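Long-range contacts in putative beta-glucosidase (Bifidobacterium adolescentis, PDB 5WAB), which acts as a family 3 beta-glucosidase, hydrolysing glycosidic linkages to release terminal sugars from its substrates: residues 36-40 against 285-289; 144-149 against 191-195; 164-170 against 200-205; 398-404 against 437-441; 48-52 against 96-102. All coordinates share one frame; numbering follows the deposited sequence.

Contact 1 (36-40 against 285-289); sequences GIPGY and VNKTR
Arg289 carries its CG anti to the backbone N (chi1 -176°) and then bends at chi3 (-59°), which turns the guanidinium back toward Gly36. The edge of that group meets the carbonyl end-on. NH2 of Arg289 lies 3.0 Å from Gly36 O, nearly along the C=O axis, and NH1 of Arg289 reaches the same oxygen at 3.3 Å. Within the helix, NE and NH2 of Arg289 both donate to Asn286 OD1, with NH2 at 2.8 Å from it. Both oxygens lie close to the guanidinium plane, so the group is fixed against rotation. Beside this polar grip sits an apolar patch. Val285 CG1 is 3.7 Å from Pro38 CD and 3.7 Å from Tyr40 CE2, and Val285 CG2 is 3.9 Å from Ile37 CG2. The Tyr40 ring slides past Thr288, whose OG1 comes to 3.4 Å from Tyr40 CD2 and is itself hydrogen-bonded to Leu284 O. Tyr40 OH ends 3.5 Å from Arg289 CA. With an alanine at Arg289, Gly36 O and Asn286 OD1 would probably each lose both guanidinium bonds, and the loop would be left with little beyond apolar contacts to the helix. The chemistry implies a two-part join of the loop before strand 41-44 to helix 271-292 of the TIM-barrel-type domain: a shared cation spans two carbonyl oxygens, and valine packs next to it.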
# COMPACT_ATOMS: atom_id res chain seq x y z
N GLY A 36 2.75 -33.69 -17.04
CA GLY A 36 1.63 -32.77 -17.05
C GLY A 36 1.74 -31.59 -16.12
O GLY A 36 0.71 -31.05 -15.70
N ILE A 37 2.95 -31.17 -15.77
CA ILE A 37 3.17 -30.01 -14.92
C ILE A 37 3.93 -28.97 -15.73
O ILE A 37 5.16 -29.00 -15.80
CB ILE A 37 3.92 -30.39 -13.64
CG1 ILE A 37 3.17 -31.49 -12.89
CG2 ILE A 37 4.08 -29.16 -12.74
CD1 ILE A 37 3.85 -31.90 -11.60
N PRO A 38 3.23 -28.02 -16.34
CA PRO A 38 3.92 -27.00 -17.14
C PRO A 38 4.63 -25.98 -16.28
O PRO A 38 4.21 -25.67 -15.16
CB PRO A 38 2.78 -26.35 -17.95
CG PRO A 38 1.65 -27.36 -17.90
CD PRO A 38 1.78 -28.01 -16.57
N GLY A 39 5.73 -25.46 -16.80
CA GLY A 39 6.47 -24.43 -16.10
C GLY A 39 6.00 -23.05 -16.50
O GLY A 39 6.63 -22.37 -17.31
N TYR A 40 4.87 -22.63 -15.92
CA TYR A 40 4.25 -21.36 -16.28
C TYR A 40 5.16 -20.19 -15.91
O TYR A 40 5.98 -20.26 -14.99
CB TYR A 40 2.91 -21.21 -15.56
CG TYR A 40 1.84 -22.20 -15.98
CD1 TYR A 40 1.64 -22.52 -17.32
CD2 TYR A 40 1.01 -22.80 -15.03
CE1 TYR A 40 0.66 -23.41 -17.70
CE2 TYR A 40 0.03 -23.69 -15.40
CZ TYR A 40 -0.14 -24.00 -16.74
OH TYR A 40 -1.12 -24.89 -17.13
N VAL A 285 0.07 -24.98 -10.05
CA VAL A 285 -0.13 -25.21 -11.47
C VAL A 285 -1.59 -25.56 -11.75
O VAL A 285 -2.19 -25.04 -12.70
CB VAL A 285 0.82 -26.31 -11.97
CG1 VAL A 285 0.41 -26.79 -13.36
CG2 VAL A 285 2.26 -25.79 -12.01
N ASN A 286 -2.19 -26.40 -10.91
CA ASN A 286 -3.59 -26.79 -11.12
C ASN A 286 -4.53 -25.60 -10.91
O ASN A 286 -5.55 -25.48 -11.60
CB ASN A 286 -3.95 -27.96 -10.22
CG ASN A 286 -3.27 -29.26 -10.66
OD1 ASN A 286 -3.01 -29.46 -11.85
ND2 ASN A 286 -2.99 -30.14 -9.71
N LYS A 287 -4.22 -24.72 -9.95
CA LYS A 287 -5.05 -23.54 -9.73
C LYS A 287 -5.01 -22.60 -10.92
O LYS A 287 -6.02 -21.95 -11.23
CB LYS A 287 -4.60 -22.80 -8.47
CG LYS A 287 -4.93 -23.50 -7.16
CD LYS A 287 -4.41 -22.71 -5.97
CE LYS A 287 -4.61 -23.47 -4.67
NZ LYS A 287 -4.08 -22.72 -3.49
N THR A 288 -3.88 -22.51 -11.61
CA THR A 288 -3.69 -21.59 -12.72
C THR A 288 -3.85 -22.26 -14.08
O THR A 288 -3.71 -21.59 -15.10
CB THR A 288 -2.32 -20.94 -12.63
OG1 THR A 288 -1.31 -21.95 -12.75
CG2 THR A 288 -2.16 -20.24 -11.29
N ARG A 289 -4.13 -23.57 -14.11
CA ARG A 289 -4.12 -24.32 -15.36
C ARG A 289 -5.19 -23.83 -16.32
O ARG A 289 -4.92 -23.62 -17.51
CB ARG A 289 -4.32 -25.81 -15.07
CG ARG A 289 -4.24 -26.72 -16.29
CD ARG A 289 -4.48 -28.18 -15.93
NE ARG A 289 -3.52 -28.65 -14.94
CZ ARG A 289 -2.34 -29.20 -15.24
NH1 ARG A 289 -1.97 -29.34 -16.51
NH2 ARG A 289 -1.52 -29.58 -14.27

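Contact 2 (144-149 against 191-195); sequences QSKGVG and AQPWT
Gln144 lays its side-chain amide over one face of the Trp194 indole. CG anti to the carbonyl carbon (chi1 -61°) and an extended chain carry it there. The two planes are 29° apart, and Gln144 CD stands 3.5 Å above the ring plane, offset toward the rim. Gln144 OE1 accepts from Trp194 N at 2.7 Å, and Gln144 NE2 donates to Gln192 O at 3.1 Å in a nearly straight bond (171°), approaching from above the carbonyl plane. Gln144 NE2 also lies 3.1 Å from Trp194 NE1, but both are donors, so that closeness belongs to the stack. The six-membered end of the indole meets backbone. Gly147 O comes in at the ring edge, 3.4 Å from Trp194 CZ3, and Gly149 CA is 3.5 Å from Trp194 CE3. A side chain on Gly149 would be tight against the ring.

Further out, Gln144 ends helix 129-144, and Gly147 closes it with a Schellman motif that turns the chain toward strand 149-155 of the TIM-barrel-type domain. Trp194 leads into the neighbouring parallel strand 195-198, and its ring also packs on Leu284, Lys287 and Thr288 of helix 271-292. Thr150 OG1 adds a weak bond to Gln144 OE1. The amide thus imitates a peptide group, giving one acceptor and one donor to the backbone of 192-194. These bonds fix which way round it sits, and with it the pose of the stack.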
# COMPACT_ATOMS: atom_id res chain seq x y z
N GLN A 144 -7.20 -13.06 -9.00
CA GLN A 144 -7.49 -14.48 -8.90
C GLN A 144 -8.94 -14.80 -9.26
O GLN A 144 -9.24 -15.96 -9.57
CB GLN A 144 -7.14 -14.96 -7.49
CG GLN A 144 -5.65 -14.78 -7.14
CD GLN A 144 -5.23 -15.45 -5.84
OE1 GLN A 144 -4.04 -15.52 -5.52
NE2 GLN A 144 -6.21 -15.96 -5.10
N SER A 145 -9.83 -13.80 -9.29
CA SER A 145 -11.18 -14.04 -9.77
C SER A 145 -11.20 -14.41 -11.24
O SER A 145 -12.21 -14.93 -11.73
CB SER A 145 -12.08 -12.82 -9.53
OG SER A 145 -11.74 -11.75 -10.39
N LYS A 146 -10.11 -14.15 -11.96
CA LYS A 146 -9.98 -14.52 -13.36
C LYS A 146 -9.16 -15.79 -13.55
O LYS A 146 -8.92 -16.20 -14.69
CB LYS A 146 -9.33 -13.39 -14.15
CG LYS A 146 -10.11 -12.09 -14.10
CD LYS A 146 -11.41 -12.20 -14.86
CE LYS A 146 -12.13 -10.87 -14.89
NZ LYS A 146 -13.28 -10.90 -15.84
N GLY A 147 -8.73 -16.43 -12.46
CA GLY A 147 -7.96 -17.65 -12.52
C GLY A 147 -6.46 -17.47 -12.56
O GLY A 147 -5.76 -18.45 -12.84
N VAL A 148 -5.95 -16.27 -12.29
CA VAL A 148 -4.52 -15.98 -12.34
C VAL A 148 -4.02 -15.73 -10.92
O VAL A 148 -4.72 -15.10 -10.12
CB VAL A 148 -4.22 -14.76 -13.24
CG1 VAL A 148 -2.73 -14.51 -13.32
CG2 VAL A 148 -4.82 -14.97 -14.62
N GLY A 149 -2.83 -16.23 -10.61
CA GLY A 149 -2.30 -16.07 -9.27
C GLY A 149 -1.64 -14.73 -9.03
O GLY A 149 -1.19 -14.05 -9.95
N ALA A 191 -8.93 -13.09 1.34
CA ALA A 191 -8.72 -13.77 0.09
C ALA A 191 -7.78 -14.92 0.43
O ALA A 191 -7.69 -15.31 1.60
CB ALA A 191 -8.16 -12.81 -0.97
N GLN A 192 -7.05 -15.41 -0.52
CA GLN A 192 -6.14 -16.51 -0.23
C GLN A 192 -5.15 -16.48 -1.37
O GLN A 192 -5.34 -17.16 -2.38
CB GLN A 192 -6.86 -17.86 -0.13
CG GLN A 192 -7.43 -18.21 1.25
CD GLN A 192 -6.37 -18.71 2.25
OE1 GLN A 192 -5.25 -19.06 1.86
NE2 GLN A 192 -6.73 -18.74 3.53
N PRO A 193 -4.10 -15.68 -1.25
CA PRO A 193 -3.19 -15.52 -2.38
C PRO A 193 -2.54 -16.85 -2.71
O PRO A 193 -2.07 -17.57 -1.82
CB PRO A 193 -2.17 -14.49 -1.88
CG PRO A 193 -2.76 -13.90 -0.63
CD PRO A 193 -3.62 -14.97 -0.05
N TRP A 194 -2.54 -17.19 -3.99
CA TRP A 194 -1.98 -18.48 -4.37
C TRP A 194 -0.47 -18.53 -4.15
O TRP A 194 0.10 -19.62 -4.12
CB TRP A 194 -2.38 -18.80 -5.82
CG TRP A 194 -3.88 -18.88 -6.00
CD1 TRP A 194 -4.83 -18.92 -5.01
CD2 TRP A 194 -4.61 -18.93 -7.24
NE1 TRP A 194 -6.09 -18.99 -5.55
CE2 TRP A 194 -5.99 -19.00 -6.92
CE3 TRP A 194 -4.24 -18.92 -8.59
CZ2 TRP A 194 -6.98 -19.06 -7.89
CZ3 TRP A 194 -5.22 -18.99 -9.55
CH2 TRP A 194 -6.58 -19.05 -9.20
N THR A 195 0.16 -17.37 -3.95
CA THR A 195 1.60 -17.28 -3.81
C THR A 195 1.92 -16.11 -2.87
O THR A 195 1.21 -15.10 -2.85
CB THR A 195 2.26 -17.09 -5.18
OG1 THR A 195 2.17 -18.32 -5.92
CG2 THR A 195 3.72 -16.71 -5.06

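Contact 3 (164-170 against 200-205)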
# COMPACT_ATOMS: atom_id res chain seq x y z
N ARG A 164 19.21 -3.95 2.51
CA ARG A 164 18.06 -4.85 2.60
C ARG A 164 18.43 -6.32 2.52
O ARG A 164 17.67 -7.16 3.03
CB ARG A 164 17.04 -4.52 1.50
CG ARG A 164 17.44 -5.02 0.13
CD ARG A 164 16.54 -4.44 -0.94
NE ARG A 164 17.01 -4.75 -2.29
CZ ARG A 164 16.22 -4.81 -3.35
NH1 ARG A 164 14.92 -4.58 -3.24
NH2 ARG A 164 16.74 -5.11 -4.54
N LEU A 165 19.57 -6.66 1.92
CA LEU A 165 19.94 -8.06 1.77
C LEU A 165 20.51 -8.66 3.04
O LEU A 165 20.56 -9.88 3.16
CB LEU A 165 20.99 -8.22 0.65
CG LEU A 165 20.60 -7.76 -0.75
CD1 LEU A 165 21.79 -7.80 -1.70
CD2 LEU A 165 19.49 -8.64 -1.27
N ARG A 166 20.93 -7.82 3.99
CA ARG A 166 21.61 -8.31 5.18
C ARG A 166 20.98 -7.84 6.48
O ARG A 166 21.06 -8.54 7.49
CB ARG A 166 23.08 -7.89 5.13
CG ARG A 166 23.88 -8.56 4.02
CD ARG A 166 25.33 -8.11 4.03
NE ARG A 166 25.43 -6.65 3.91
CZ ARG A 166 26.57 -5.98 3.89
NH1 ARG A 166 27.73 -6.63 3.98
NH2 ARG A 166 26.56 -4.66 3.77
N VAL A 167 20.35 -6.66 6.47
CA VAL A 167 19.96 -6.02 7.73
C VAL A 167 18.95 -6.88 8.47
O VAL A 167 18.10 -7.56 7.87
CB VAL A 167 19.43 -4.60 7.50
CG1 VAL A 167 18.05 -4.61 6.88
CG2 VAL A 167 19.39 -3.83 8.80
N SER A 168 19.04 -6.88 9.80
CA SER A 168 18.07 -7.54 10.65
C SER A 168 17.13 -6.48 11.21
O SER A 168 17.55 -5.62 11.99
CB SER A 168 18.78 -8.29 11.78
OG SER A 168 17.85 -8.73 12.76
N ALA A 169 15.86 -6.56 10.84
CA ALA A 169 14.86 -5.71 11.46
C ALA A 169 14.55 -6.32 12.81
O ALA A 169 13.94 -7.39 12.89
CB ALA A 169 13.61 -5.61 10.58
N ASN A 170 15.00 -5.66 13.88
CA ASN A 170 14.78 -6.12 15.24
C ASN A 170 13.51 -5.46 15.77
O ASN A 170 13.49 -4.25 16.05
CB ASN A 170 16.00 -5.81 16.11
CG ASN A 170 17.24 -6.54 15.64
OD1 ASN A 170 17.16 -7.64 15.10
ND2 ASN A 170 18.41 -5.93 15.85
N TYR A 200 13.82 -10.09 1.68
CA TYR A 200 15.26 -10.36 1.76
C TYR A 200 15.78 -10.28 3.18
O TYR A 200 16.76 -10.96 3.51
CB TYR A 200 16.04 -9.34 0.92
CG TYR A 200 16.04 -9.55 -0.58
CD1 TYR A 200 16.72 -10.61 -1.15
CD2 TYR A 200 15.39 -8.65 -1.42
CE1 TYR A 200 16.74 -10.79 -2.52
CE2 TYR A 200 15.40 -8.82 -2.78
CZ TYR A 200 16.08 -9.88 -3.33
OH TYR A 200 16.09 -10.05 -4.70
N ASN A 201 15.18 -9.44 4.02
CA ASN A 201 15.83 -9.06 5.27
C ASN A 201 15.64 -10.14 6.33
O ASN A 201 14.87 -11.08 6.17
CB ASN A 201 15.27 -7.74 5.78
CG ASN A 201 13.77 -7.79 6.01
OD1 ASN A 201 12.98 -7.67 5.08
ND2 ASN A 201 13.37 -7.99 7.27
N ARG A 202 16.37 -9.97 7.42
CA ARG A 202 16.19 -10.77 8.62
C ARG A 202 15.23 -10.07 9.57
O ARG A 202 15.11 -8.84 9.57
CB ARG A 202 17.53 -11.01 9.33
CG ARG A 202 18.56 -11.83 8.56
CD ARG A 202 19.86 -11.94 9.36
NE ARG A 202 20.51 -10.64 9.48
CZ ARG A 202 21.40 -10.33 10.42
NH1 ARG A 202 21.76 -11.22 11.34
NH2 ARG A 202 21.94 -9.12 10.45
N ILE A 203 14.53 -10.87 10.37
CA ILE A 203 13.69 -10.36 11.45
C ILE A 203 14.20 -11.00 12.73
O ILE A 203 14.04 -12.21 12.93
CB ILE A 203 12.20 -10.66 11.24
CG1 ILE A 203 11.71 -9.98 9.96
CG2 ILE A 203 11.40 -10.23 12.46
CD1 ILE A 203 10.29 -10.33 9.59
N ASN A 204 14.82 -10.20 13.59
CA ASN A 204 15.39 -10.67 14.85
C ASN A 204 16.41 -11.79 14.60
O ASN A 204 16.43 -12.80 15.30
CB ASN A 204 14.29 -11.13 15.81
CG ASN A 204 13.36 -9.99 16.20
OD1 ASN A 204 13.81 -8.89 16.50
ND2 ASN A 204 12.05 -10.25 16.18
N GLY A 205 17.26 -11.60 13.59
CA GLY A 205 18.36 -12.50 13.32
C GLY A 205 18.10 -13.61 12.32
O GLY A 205 19.03 -14.36 12.00
O HOH W 1 19.24 -11.76 1.58
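Leu165 and Tyr200 lie side by side, pointing the same way, with a methyl of the leucine over the ring face. Leu165 CD2 is 3.7 Å from the centroid of the Tyr200 ring, close to its normal, which makes a CH-pi contact. Arg164 runs along the same tyrosine. Tyr200 CE2 sits over the centre of the Arg164 guanidinium, 4.1 Å from CZ of Arg164, with the two planes 47° apart. The guanidinium also has a salt bridge to Glu161, while Tyr200 OH bonds to Trp233 O.

A bend at chi3 (-66°) brings the Arg202 guanidinium to Arg166 O. Its NE donates to Arg166 O at 2.9 Å, and Ser168 CB packs over one face of the group. Ser168 OG stands anti to the backbone N (chi1 169°). It donates to Asn170 OD1 at 2.7 Å and accepts from Gly205 N at 3.0 Å.

Between these groups, strands 168-170 and 202-203 pair in parallel. Arg202 N bonds to Val167 O, Ala169 N to Arg202 O at 2.7 Å, and Asn204 N to Ala169 O. Arg202 O has a second donor, Asn201 ND2 at 3.0 Å, and the two come from opposite faces of its plane. A water donates to both Leu165 O and Tyr200 O, joining the two loops that lead into the strands. Strand 517-519 of the C-terminal domain continues the sheet. Side-chain bonds thus reinforce the backbone pairing of this short sheet, which leads to the Tyr200 side chain, beside Asp232 and about 6 Å from a glycerol probably from the crystallisation liquor.

Contact 4 (398-404 against 437-441)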
# COMPACT_ATOMS: atom_id res chain seq x y z
N ALA A 398 2.52 32.97 -17.58
CA ALA A 398 1.83 33.12 -16.30
C ALA A 398 1.70 34.59 -15.93
O ALA A 398 0.74 34.98 -15.25
CB ALA A 398 2.53 32.34 -15.17
N LYS A 399 2.65 35.42 -16.35
CA LYS A 399 2.45 36.85 -16.21
C LYS A 399 1.29 37.28 -17.10
O LYS A 399 0.55 38.21 -16.77
CB LYS A 399 3.73 37.61 -16.56
CG LYS A 399 3.65 39.11 -16.37
CD LYS A 399 4.99 39.78 -16.65
CE LYS A 399 4.92 41.28 -16.41
NZ LYS A 399 6.25 41.93 -16.58
N ASN A 400 1.12 36.57 -18.21
CA ASN A 400 -0.00 36.73 -19.12
C ASN A 400 -0.90 35.51 -19.00
O ASN A 400 -0.94 34.65 -19.89
CB ASN A 400 0.52 36.89 -20.56
CG ASN A 400 1.69 37.86 -20.66
OD1 ASN A 400 1.71 38.91 -20.01
ND2 ASN A 400 2.69 37.49 -21.45
N ALA A 401 -1.63 35.41 -17.88
CA ALA A 401 -2.48 34.24 -17.70
C ALA A 401 -3.42 34.43 -16.52
O ALA A 401 -3.08 35.07 -15.53
CB ALA A 401 -1.64 32.97 -17.49
N ASP A 402 -4.60 33.82 -16.65
CA ASP A 402 -5.56 33.80 -15.55
C ASP A 402 -5.07 32.89 -14.43
O ASP A 402 -5.01 33.30 -13.26
CB ASP A 402 -6.93 33.33 -16.04
CG ASP A 402 -7.58 34.32 -17.00
OD1 ASP A 402 -7.31 35.54 -16.88
OD2 ASP A 402 -8.37 33.87 -17.85
N VAL A 403 -4.71 31.66 -14.77
CA VAL A 403 -4.26 30.67 -13.80
C VAL A 403 -3.00 30.01 -14.36
O VAL A 403 -2.89 29.77 -15.56
CB VAL A 403 -5.34 29.60 -13.52
CG1 VAL A 403 -4.90 28.68 -12.39
CG2 VAL A 403 -6.67 30.26 -13.18
N VAL A 404 -2.04 29.73 -13.48
CA VAL A 404 -0.82 29.03 -13.84
C VAL A 404 -0.87 27.66 -13.17
O VAL A 404 -0.98 27.57 -11.94
CB VAL A 404 0.45 29.82 -13.48
CG1 VAL A 404 0.37 30.36 -12.08
CG2 VAL A 404 1.68 28.94 -13.64
N VAL A 437 7.79 32.81 -9.93
CA VAL A 437 6.50 32.92 -10.60
C VAL A 437 5.49 33.61 -9.68
O VAL A 437 4.70 34.45 -10.13
CB VAL A 437 6.03 31.54 -11.07
CG1 VAL A 437 4.57 31.59 -11.52
CG2 VAL A 437 6.92 31.02 -12.19
N ALA A 438 5.52 33.29 -8.39
CA ALA A 438 4.56 33.86 -7.45
C ALA A 438 4.69 35.37 -7.32
O ALA A 438 3.72 36.03 -6.95
CB ALA A 438 4.71 33.21 -6.07
N ALA A 439 5.86 35.92 -7.63
CA ALA A 439 6.04 37.36 -7.57
C ALA A 439 5.27 38.09 -8.66
O ALA A 439 4.97 39.27 -8.50
CB ALA A 439 7.53 37.72 -7.67
N GLU A 440 4.94 37.40 -9.76
CA GLU A 440 4.20 38.02 -10.85
C GLU A 440 2.78 37.50 -11.01
O GLU A 440 1.99 38.14 -11.70
CB GLU A 440 4.95 37.83 -12.18
CG GLU A 440 5.02 39.10 -13.02
CD GLU A 440 5.84 40.18 -12.35
OE1 GLU A 440 6.99 39.90 -11.95
OE2 GLU A 440 5.34 41.32 -12.23
N ASN A 441 2.45 36.37 -10.39
CA ASN A 441 1.10 35.82 -10.50
C ASN A 441 0.85 34.94 -9.29
O ASN A 441 1.51 33.91 -9.13
CB ASN A 441 0.93 35.03 -11.80
CG ASN A 441 -0.53 34.77 -12.14
OD1 ASN A 441 -1.38 34.69 -11.27
ND2 ASN A 441 -0.81 34.63 -13.43
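In the loop between helix 428-438 and strand 444-449 of a beta-alpha-beta unit that begins with strand 403-409, Asn441 reaches across to the turn after Ala398. Its CG stands anti to the backbone N (chi1 -164°), which points the amide at two carbonyls. Asn441 ND2 donates to Ala401 O at 3.1 Å, from above the carbonyl plane and with a bent angle of 136°. It also points at Ala398 O, but the modelled separation of 2.4 Å between ND2 and that oxygen is too short to be trusted in detail. Asn441 OD1 accepts from Asn443 N.

The unit belongs to the family 3 C-terminal domain, where helices 388-399 and 428-438 pack beside a mostly parallel sheet. Here the end of the earlier helix, the start of strand 403-409 and the last part of helix 428-438 come together. Val437 CG1 lies 4.2 Å from Ala398 CB and 4.4 Å from Val404 CG1, and Ile444 of the next strand touches both valines. On the exposed side, Lys399 and Glu440 run alongside each other, pointing the same way. Their stems touch at 3.6 Å between Lys399 CG and Glu440 CG. Lys399 NZ stays 4.5 Å from Glu440 OE2, too far for a salt bridge.

Contact 5 (48-52 against 96-102)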
# COMPACT_ATOMS: atom_id res chain seq x y z
N GLY A 48 0.60 -3.56 -12.72
CA GLY A 48 0.46 -3.90 -14.13
C GLY A 48 1.46 -4.93 -14.63
O GLY A 48 2.59 -5.02 -14.14
N LEU A 49 1.05 -5.70 -15.63
CA LEU A 49 1.91 -6.73 -16.19
C LEU A 49 3.20 -6.14 -16.73
O LEU A 49 3.18 -5.21 -17.55
CB LEU A 49 1.17 -7.46 -17.31
CG LEU A 49 1.98 -8.52 -18.06
CD1 LEU A 49 2.40 -9.63 -17.13
CD2 LEU A 49 1.16 -9.07 -19.21
N ARG A 50 4.33 -6.65 -16.26
CA ARG A 50 5.65 -6.25 -16.75
C ARG A 50 6.36 -7.51 -17.22
O ARG A 50 7.17 -8.09 -16.49
CB ARG A 50 6.45 -5.52 -15.67
N LYS A 51 6.07 -7.92 -18.45
CA LYS A 51 6.67 -9.09 -19.06
C LYS A 51 7.92 -8.66 -19.83
O LYS A 51 8.39 -7.53 -19.69
CB LYS A 51 5.64 -9.77 -19.96
CG LYS A 51 5.91 -11.20 -20.35
CD LYS A 51 4.87 -11.65 -21.35
CE LYS A 51 5.21 -13.01 -21.94
NZ LYS A 51 4.23 -13.39 -23.00
N SER A 52 8.45 -9.54 -20.67
CA SER A 52 9.66 -9.23 -21.44
C SER A 52 9.78 -10.13 -22.68
O SER A 52 9.11 -9.92 -23.69
CB SER A 52 10.90 -9.37 -20.56
OG SER A 52 12.08 -9.25 -21.34
N GLU A 96 -4.85 -9.35 -18.75
CA GLU A 96 -3.63 -9.15 -19.52
C GLU A 96 -2.67 -10.32 -19.32
O GLU A 96 -1.99 -10.74 -20.26
CB GLU A 96 -2.98 -7.82 -19.14
CG GLU A 96 -3.93 -6.64 -19.27
CD GLU A 96 -3.22 -5.29 -19.26
OE1 GLU A 96 -1.99 -5.25 -19.11
OE2 GLU A 96 -3.93 -4.28 -19.41
N CYS A 97 -2.63 -10.88 -18.10
CA CYS A 97 -1.83 -12.07 -17.87
C CYS A 97 -2.33 -13.24 -18.69
O CYS A 97 -1.53 -14.04 -19.19
CB CYS A 97 -1.84 -12.44 -16.38
SG CYS A 97 -0.96 -11.32 -15.28
N ILE A 98 -3.65 -13.36 -18.85
CA ILE A 98 -4.22 -14.47 -19.60
C ILE A 98 -3.84 -14.38 -21.07
O ILE A 98 -3.57 -15.40 -21.72
CB ILE A 98 -5.75 -14.53 -19.40
CG1 ILE A 98 -6.06 -14.89 -17.94
CG2 ILE A 98 -6.39 -15.55 -20.33
CD1 ILE A 98 -7.53 -14.76 -17.58
N GLN A 99 -3.79 -13.17 -21.62
CA GLN A 99 -3.31 -12.99 -22.99
C GLN A 99 -1.84 -13.39 -23.12
O GLN A 99 -1.45 -14.03 -24.10
CB GLN A 99 -3.51 -11.54 -23.44
CG GLN A 99 -2.78 -11.18 -24.73
CD GLN A 99 -2.99 -9.73 -25.14
OE1 GLN A 99 -4.12 -9.27 -25.30
NE2 GLN A 99 -1.89 -8.99 -25.31
N GLU A 100 -1.02 -13.04 -22.13
CA GLU A 100 0.42 -13.18 -22.23
C GLU A 100 0.95 -14.45 -21.58
O GLU A 100 2.16 -14.59 -21.42
CB GLU A 100 1.10 -11.95 -21.62
CG GLU A 100 0.81 -10.67 -22.37
CD GLU A 100 1.36 -10.69 -23.78
OE1 GLU A 100 2.53 -11.09 -23.95
OE2 GLU A 100 0.62 -10.32 -24.71
N LYS A 101 0.06 -15.38 -21.23
CA LYS A 101 0.43 -16.68 -20.67
C LYS A 101 1.28 -16.52 -19.41
O LYS A 101 2.35 -17.13 -19.26
CB LYS A 101 1.16 -17.54 -21.71
CG LYS A 101 0.54 -17.49 -23.11
CD LYS A 101 -0.94 -17.83 -23.13
CE LYS A 101 -1.23 -19.29 -22.88
NZ LYS A 101 -2.69 -19.54 -23.09
N VAL A 102 0.81 -15.68 -18.49
CA VAL A 102 1.46 -15.43 -17.21
C VAL A 102 0.55 -15.96 -16.11
O VAL A 102 -0.56 -15.45 -15.91
CB VAL A 102 1.74 -13.93 -16.99
CG1 VAL A 102 2.27 -13.69 -15.59
CG2 VAL A 102 2.73 -13.42 -18.03
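Lys51 stretches its side chain out fully beyond CG and brings NZ to Glu100, where it finds two oxygens of one residue. Lys51 NZ is 2.9 Å from Glu100 O and 3.0 Å from Glu100 OE1, the second bond being a salt bridge made on the anti side of that oxygen. Glu100 meets it by folding: its chain bends at chi2 (-64°), which curls the carboxylate back toward its own backbone. The other oxygen, Glu100 OE2, takes a nearly straight bond from Gln99 NE2 at 2.9 Å through its anti lone pair. The carboxylate is therefore held at both oxygens. A methionine in place of Lys51 is likely to leave Glu100 OE1 and the Glu100 carbonyl without this donor, and the carboxylate without its nearby positive charge.

Leu49 keeps CG anti to its backbone N (chi1 176°) and splits its two methyls between different partners. Leu49 CD1 lies 3.9 Å from Val102 CG2 and 4.2 Å from Cys97 SG. Leu49 CD2 rests 3.6 Å from Glu100 CG and 3.7 Å from Glu96 O. The leucine crosses the glutamate stem at about a right angle.

In the TIM-barrel-type domain, the loop after strand 41-44 is thus fitted against the end of helix 83-99 and the start of strand 102-106. Met41 and Thr43 of strand 41-44 pack on Val102, while Met41 touches Lys51 and Thr43 touches Leu49.

How the contacts relate
Contacts 1, 2 and 5 lie close together on one side of the TIM-barrel-type N-terminal domain. Contacts 1 and 2 touch, their centres 14 Å apart: Thr288 CG2 packs 3.7 Å from Trp194 CE3. Contacts 2 and 5 also touch, through Val148 against Ile98, Cys97 and Val102. Contacts 1 and 5 stay about 5 Å apart at their nearest atoms. Contact 3 stands apart in the same domain, its centre 28 Å from that of contact 2. It is the one near a bound glycerol, which may only come from the crystallisation liquor. The segments of contacts 2 and 3 alternate along the chain. Contact 4 belongs to the C-terminal domain, with its centre about 60 Å from that of contact 1.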